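Local coordinates for lumazine protein (Photobacterium kishitanii, PDB 3A35), which probably acts as an antenna protein that shifts the emission of bacterial luciferase to shorter wavelength, carrying a lumazine chromophore whose place is taken here by riboflavin, at residues L118-K123 / I157-N162; I138-V143 / T167-L172. All coordinates share one frame; numbering follows the deposited sequence.

Contact 1. Residues L118-K123 / I157-N162; sequences LKVYIK and INYPKN
The phenol ring of Tyr159 turns its edge to Val120: Val120 CB lies in the ring plane, 3.9 Å from Tyr159 CE2, and Val120 CG2 approaches Tyr159 CD2 to 3.8 Å. Leu118 O also comes in at this edge, near the plane, 3.6 Å from Tyr159 CD2. One face is covered from within its own strand by Ile157 CG2, which sits 3.3 Å above the plane, displaced toward the rim. Outside the pair, His145 meets the ring edge-to-face. Tyr159 CG stands beside the backbone N and anti to the carbonyl carbon (chi1 -64°); Ile157, two residues earlier on the same side of the sheet, flanks the ring with its branch methyl.

Leu118, Val120, Ile157 and Tyr159 share the buried side of the sheet, which suits branched and aromatic side chains. Further along, Ile122 CD1 closes on Ile157 CD1 at 4.1 Å. The other side carries Lys119 and Asn158, a non-hydrogen-bonded pair whose side chains run side by side, with Lys119 CE packing on Asn158 ND2. Polar ends suit this less buried side, and each has a partner elsewhere: Lys119 NZ forms a salt bridge with Glu114, and Asn158 OD1 is bonded to Arg117.

Four backbone hydrogen bonds lock the register. Leu118 and Tyr159 exchange two, with Leu118 N giving to Tyr159 O at 2.8 Å. Val120 and Ile157 exchange two more that are straighter, at 176° for Val120 N to Ile157 O. Strands 117-123 and 154-160 are thus antiparallel neighbours, distant in sequence, as are 22-27 and 58-63 in the first repeat. This is consistent with the antiparallel beta-barrel of the lumazine-binding domain, the fold of riboflavin synthase.

Contact 2. Residues I138-V143 / T167-L172; sequences IGINGV and TNLGTL
Val143 and Leu169 reach toward each other tip to tip, Val143 CG1 meeting Leu169 CD1 at 4.0 Å. The other methyl of Val143, CG2, faces Thr167 in the same manner, 3.8 Å from Thr167 CG2. Ile140 instead crosses Leu169 at about a right angle and lays CG2 against Leu169 CD2 at 4.1 Å, so the forked end of Leu169 has one methyl for each of the two beta-branched residues.

Thr167 suits its place because its two branches do different work. OG1 stands between the backbone N and the carbonyl carbon (chi1 72°) and accepts from Leu169 N at 2.9 Å, an ST turn; it is also bonded to Leu163 O. That sends the methyl toward Val143.

Asn141 and Asn168 cross at about a right angle with their amide planes 67° apart, and Asn141 CB lies 3.9 Å from Asn168 OD1. Asn168 ND2 is held by Lys80 O. Asn141 and Gly142 fill the middle of a type I' turn from Ile140 to Val143, whose positive phi angles asparagine and glycine tolerate well.

Chemically, then, methyl packing joins this beta turn to the 3-10 segment 168-170, while the buried hydroxyl of Thr167 and the ND2 of Asn168 find backbone partners, Leu163 O and Leu169 N for the first and Lys80 O for the second.

In the fold
Tyr159 binds the two contacts together, their centres 9 Å apart, inside the second lumazine-binding repeat. Its OH lies 3.4 Å from Ile140 CG1, its CZ 3.6 Å from Leu169 CD1 and its CE1 3.7 Å from Val143 CG1, so the ring that edges the strand pair of contact 1 is also packed against both segments of contact 2. Ile122 CD1 and Ile140 CD1 add a further touch at 3.4 Å. Contact 2 is nearer the first repeat, where Asn82 is bonded to both Asn141 and Asn168. Riboflavin is bound mainly by residues of that first repeat, with Gly100 and Ile102 added from the start of the second, and lies about 11 Å from the side chain of Asn141; neither contact belongs to its pocket.

Contact 1. Residues L118-K123 / I157-N162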
# COMPACT_ATOMS: atom_id res chain seq x y z
N LEU A 118 -9.89 1.68 -13.94
CA LEU A 118 -10.31 1.07 -12.67
C LEU A 118 -10.69 2.31 -11.80
O LEU A 118 -9.82 3.09 -11.38
CB LEU A 118 -9.14 0.26 -12.10
CG LEU A 118 -9.48 -0.40 -10.76
CD1 LEU A 118 -10.62 -1.40 -10.78
CD2 LEU A 118 -8.32 -1.09 -10.06
N LYS A 119 -12.00 2.53 -11.61
CA LYS A 119 -12.52 3.64 -10.87
C LYS A 119 -12.73 3.16 -9.45
O LYS A 119 -13.57 2.32 -9.19
CB LYS A 119 -13.86 4.03 -11.47
CG LYS A 119 -13.69 4.54 -12.84
CD LYS A 119 -14.93 5.28 -13.39
CE LYS A 119 -14.58 5.76 -14.79
NZ LYS A 119 -15.85 6.34 -15.33
N VAL A 120 -12.03 3.75 -8.49
CA VAL A 120 -12.06 3.31 -7.08
C VAL A 120 -12.56 4.48 -6.29
O VAL A 120 -11.99 5.58 -6.37
CB VAL A 120 -10.61 2.87 -6.67
CG1 VAL A 120 -10.68 2.48 -5.15
CG2 VAL A 120 -10.13 1.70 -7.57
N TYR A 121 -13.52 4.23 -5.43
CA TYR A 121 -14.17 5.19 -4.52
C TYR A 121 -13.93 4.78 -3.09
O TYR A 121 -14.30 3.66 -2.71
CB TYR A 121 -15.71 5.24 -4.78
CG TYR A 121 -16.02 5.62 -6.22
CD1 TYR A 121 -16.23 6.94 -6.57
CD2 TYR A 121 -16.04 4.67 -7.23
CE1 TYR A 121 -16.49 7.33 -7.91
CE2 TYR A 121 -16.23 5.02 -8.59
CZ TYR A 121 -16.48 6.34 -8.91
OH TYR A 121 -16.68 6.65 -10.29
N ILE A 122 -13.30 5.65 -2.34
CA ILE A 122 -12.79 5.27 -1.05
C ILE A 122 -13.44 6.18 -0.02
O ILE A 122 -13.32 7.38 -0.14
CB ILE A 122 -11.23 5.42 -0.99
CG1 ILE A 122 -10.55 4.52 -2.08
CG2 ILE A 122 -10.77 5.11 0.47
CD1 ILE A 122 -9.07 4.42 -2.04
N LYS A 123 -14.08 5.64 1.01
CA LYS A 123 -14.69 6.46 2.04
C LYS A 123 -13.68 6.75 3.15
O LYS A 123 -13.13 5.78 3.76
CB LYS A 123 -15.96 5.77 2.60
CG LYS A 123 -16.70 6.63 3.56
CD LYS A 123 -18.06 5.96 3.99
CE LYS A 123 -19.05 6.06 2.85
NZ LYS A 123 -20.46 5.67 3.21
N ILE A 157 -10.68 7.97 -7.26
CA ILE A 157 -9.45 7.84 -7.97
C ILE A 157 -9.64 7.02 -9.21
O ILE A 157 -10.22 5.96 -9.20
CB ILE A 157 -8.34 7.17 -7.11
CG1 ILE A 157 -8.18 7.99 -5.84
CG2 ILE A 157 -6.95 7.28 -7.90
CD1 ILE A 157 -7.79 7.21 -4.69
N ASN A 158 -9.19 7.57 -10.36
CA ASN A 158 -9.49 6.92 -11.62
C ASN A 158 -8.15 6.43 -12.17
O ASN A 158 -7.31 7.21 -12.70
CB ASN A 158 -10.14 7.99 -12.53
CG ASN A 158 -10.46 7.46 -13.86
OD1 ASN A 158 -10.04 6.42 -14.25
ND2 ASN A 158 -11.27 8.24 -14.60
N TYR A 159 -7.91 5.14 -11.92
CA TYR A 159 -6.65 4.51 -12.29
C TYR A 159 -6.68 3.94 -13.71
O TYR A 159 -7.73 3.45 -14.11
CB TYR A 159 -6.36 3.33 -11.35
CG TYR A 159 -6.14 3.70 -9.88
CD1 TYR A 159 -4.89 4.28 -9.48
CD2 TYR A 159 -7.13 3.47 -8.98
CE1 TYR A 159 -4.68 4.58 -8.13
CE2 TYR A 159 -6.95 3.72 -7.59
CZ TYR A 159 -5.73 4.30 -7.23
OH TYR A 159 -5.68 4.59 -5.85
N PRO A 160 -5.54 3.87 -14.38
CA PRO A 160 -5.52 3.10 -15.62
C PRO A 160 -5.73 1.64 -15.23
O PRO A 160 -5.10 1.16 -14.27
CB PRO A 160 -4.10 3.26 -16.13
CG PRO A 160 -3.22 3.90 -15.00
CD PRO A 160 -4.19 4.37 -13.95
N LYS A 161 -6.53 0.88 -16.01
CA LYS A 161 -6.90 -0.52 -15.63
C LYS A 161 -5.68 -1.48 -15.49
O LYS A 161 -5.77 -2.43 -14.76
CB LYS A 161 -8.02 -1.14 -16.54
CG LYS A 161 -8.16 -2.70 -16.35
CD LYS A 161 -9.52 -3.31 -16.54
CE LYS A 161 -10.38 -3.30 -15.23
NZ LYS A 161 -9.89 -4.11 -14.04
N ASN A 162 -4.56 -1.22 -16.14
CA ASN A 162 -3.48 -2.17 -16.01
C ASN A 162 -2.84 -2.17 -14.63
O ASN A 162 -2.08 -3.05 -14.38
CB ASN A 162 -2.37 -1.80 -16.99
CG ASN A 162 -2.27 -0.35 -17.11
OD1 ASN A 162 -1.64 0.27 -16.27
ND2 ASN A 162 -2.98 0.26 -18.14

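Contact 2. Residues I138-V143 / T167-L172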
# COMPACT_ATOMS: atom_id res chain seq x y z
N ILE A 138 -2.55 11.10 -3.87
CA ILE A 138 -2.79 10.36 -2.62
C ILE A 138 -2.15 8.98 -2.90
O ILE A 138 -2.16 8.42 -3.99
CB ILE A 138 -4.26 10.27 -2.32
CG1 ILE A 138 -4.51 9.75 -0.87
CG2 ILE A 138 -5.08 9.42 -3.29
CD1 ILE A 138 -5.94 9.97 -0.45
N GLY A 139 -1.66 8.40 -1.80
CA GLY A 139 -1.18 6.97 -1.82
C GLY A 139 -2.27 6.04 -1.25
O GLY A 139 -2.73 6.23 -0.14
N ILE A 140 -2.57 5.01 -2.03
CA ILE A 140 -3.54 3.97 -1.60
C ILE A 140 -2.73 2.65 -1.75
O ILE A 140 -2.32 2.26 -2.85
CB ILE A 140 -4.77 3.87 -2.53
CG1 ILE A 140 -5.54 5.23 -2.48
CG2 ILE A 140 -5.59 2.67 -2.09
CD1 ILE A 140 -6.05 5.57 -1.15
N ASN A 141 -2.49 1.99 -0.59
CA ASN A 141 -1.64 0.82 -0.61
C ASN A 141 -0.30 0.95 -1.35
O ASN A 141 0.19 -0.02 -1.94
CB ASN A 141 -2.38 -0.43 -1.11
CG ASN A 141 -3.48 -0.96 -0.24
OD1 ASN A 141 -4.22 -1.91 -0.81
ND2 ASN A 141 -3.57 -0.62 0.96
N GLY A 142 0.23 2.19 -1.28
CA GLY A 142 1.52 2.37 -1.91
C GLY A 142 1.45 2.77 -3.37
O GLY A 142 2.52 2.96 -4.00
N VAL A 143 0.26 2.88 -3.96
CA VAL A 143 0.14 3.42 -5.35
C VAL A 143 -0.21 4.90 -5.22
O VAL A 143 -1.18 5.31 -4.61
CB VAL A 143 -1.02 2.70 -5.99
CG1 VAL A 143 -1.27 3.29 -7.43
CG2 VAL A 143 -0.76 1.18 -6.11
N THR A 167 -0.70 -4.42 -9.39
CA THR A 167 -0.76 -4.12 -7.90
C THR A 167 -1.97 -4.82 -7.34
O THR A 167 -2.88 -5.27 -8.21
CB THR A 167 -1.04 -2.69 -7.71
OG1 THR A 167 -2.42 -2.35 -8.05
CG2 THR A 167 -0.03 -1.78 -8.45
N ASN A 168 -2.20 -4.78 -6.05
CA ASN A 168 -3.38 -5.42 -5.51
C ASN A 168 -4.65 -4.58 -5.64
O ASN A 168 -5.69 -4.93 -5.09
CB ASN A 168 -3.15 -5.81 -4.05
CG ASN A 168 -2.94 -4.62 -3.11
OD1 ASN A 168 -3.23 -3.46 -3.41
ND2 ASN A 168 -2.48 -4.95 -1.92
N LEU A 169 -4.56 -3.45 -6.38
CA LEU A 169 -5.79 -2.66 -6.65
C LEU A 169 -6.87 -3.52 -7.27
O LEU A 169 -8.07 -3.27 -7.02
CB LEU A 169 -5.53 -1.33 -7.45
CG LEU A 169 -4.73 -0.30 -6.67
CD1 LEU A 169 -4.55 0.94 -7.63
CD2 LEU A 169 -5.40 0.16 -5.35
N GLY A 170 -6.50 -4.54 -8.03
CA GLY A 170 -7.47 -5.37 -8.69
C GLY A 170 -8.06 -6.45 -7.78
O GLY A 170 -8.85 -7.28 -8.25
N THR A 171 -7.66 -6.51 -6.51
CA THR A 171 -8.27 -7.44 -5.49
C THR A 171 -9.33 -6.61 -4.64
O THR A 171 -10.12 -7.20 -3.88
CB THR A 171 -7.19 -7.99 -4.49
OG1 THR A 171 -6.69 -6.91 -3.66
CG2 THR A 171 -6.10 -8.67 -5.21
N LEU A 172 -9.34 -5.28 -4.75
CA LEU A 172 -10.18 -4.47 -3.93
C LEU A 172 -11.62 -4.76 -4.36
O LEU A 172 -11.89 -4.97 -5.53
CB LEU A 172 -9.84 -2.96 -4.12
CG LEU A 172 -8.41 -2.61 -3.59
CD1 LEU A 172 -8.33 -1.12 -3.93
CD2 LEU A 172 -8.25 -2.86 -2.13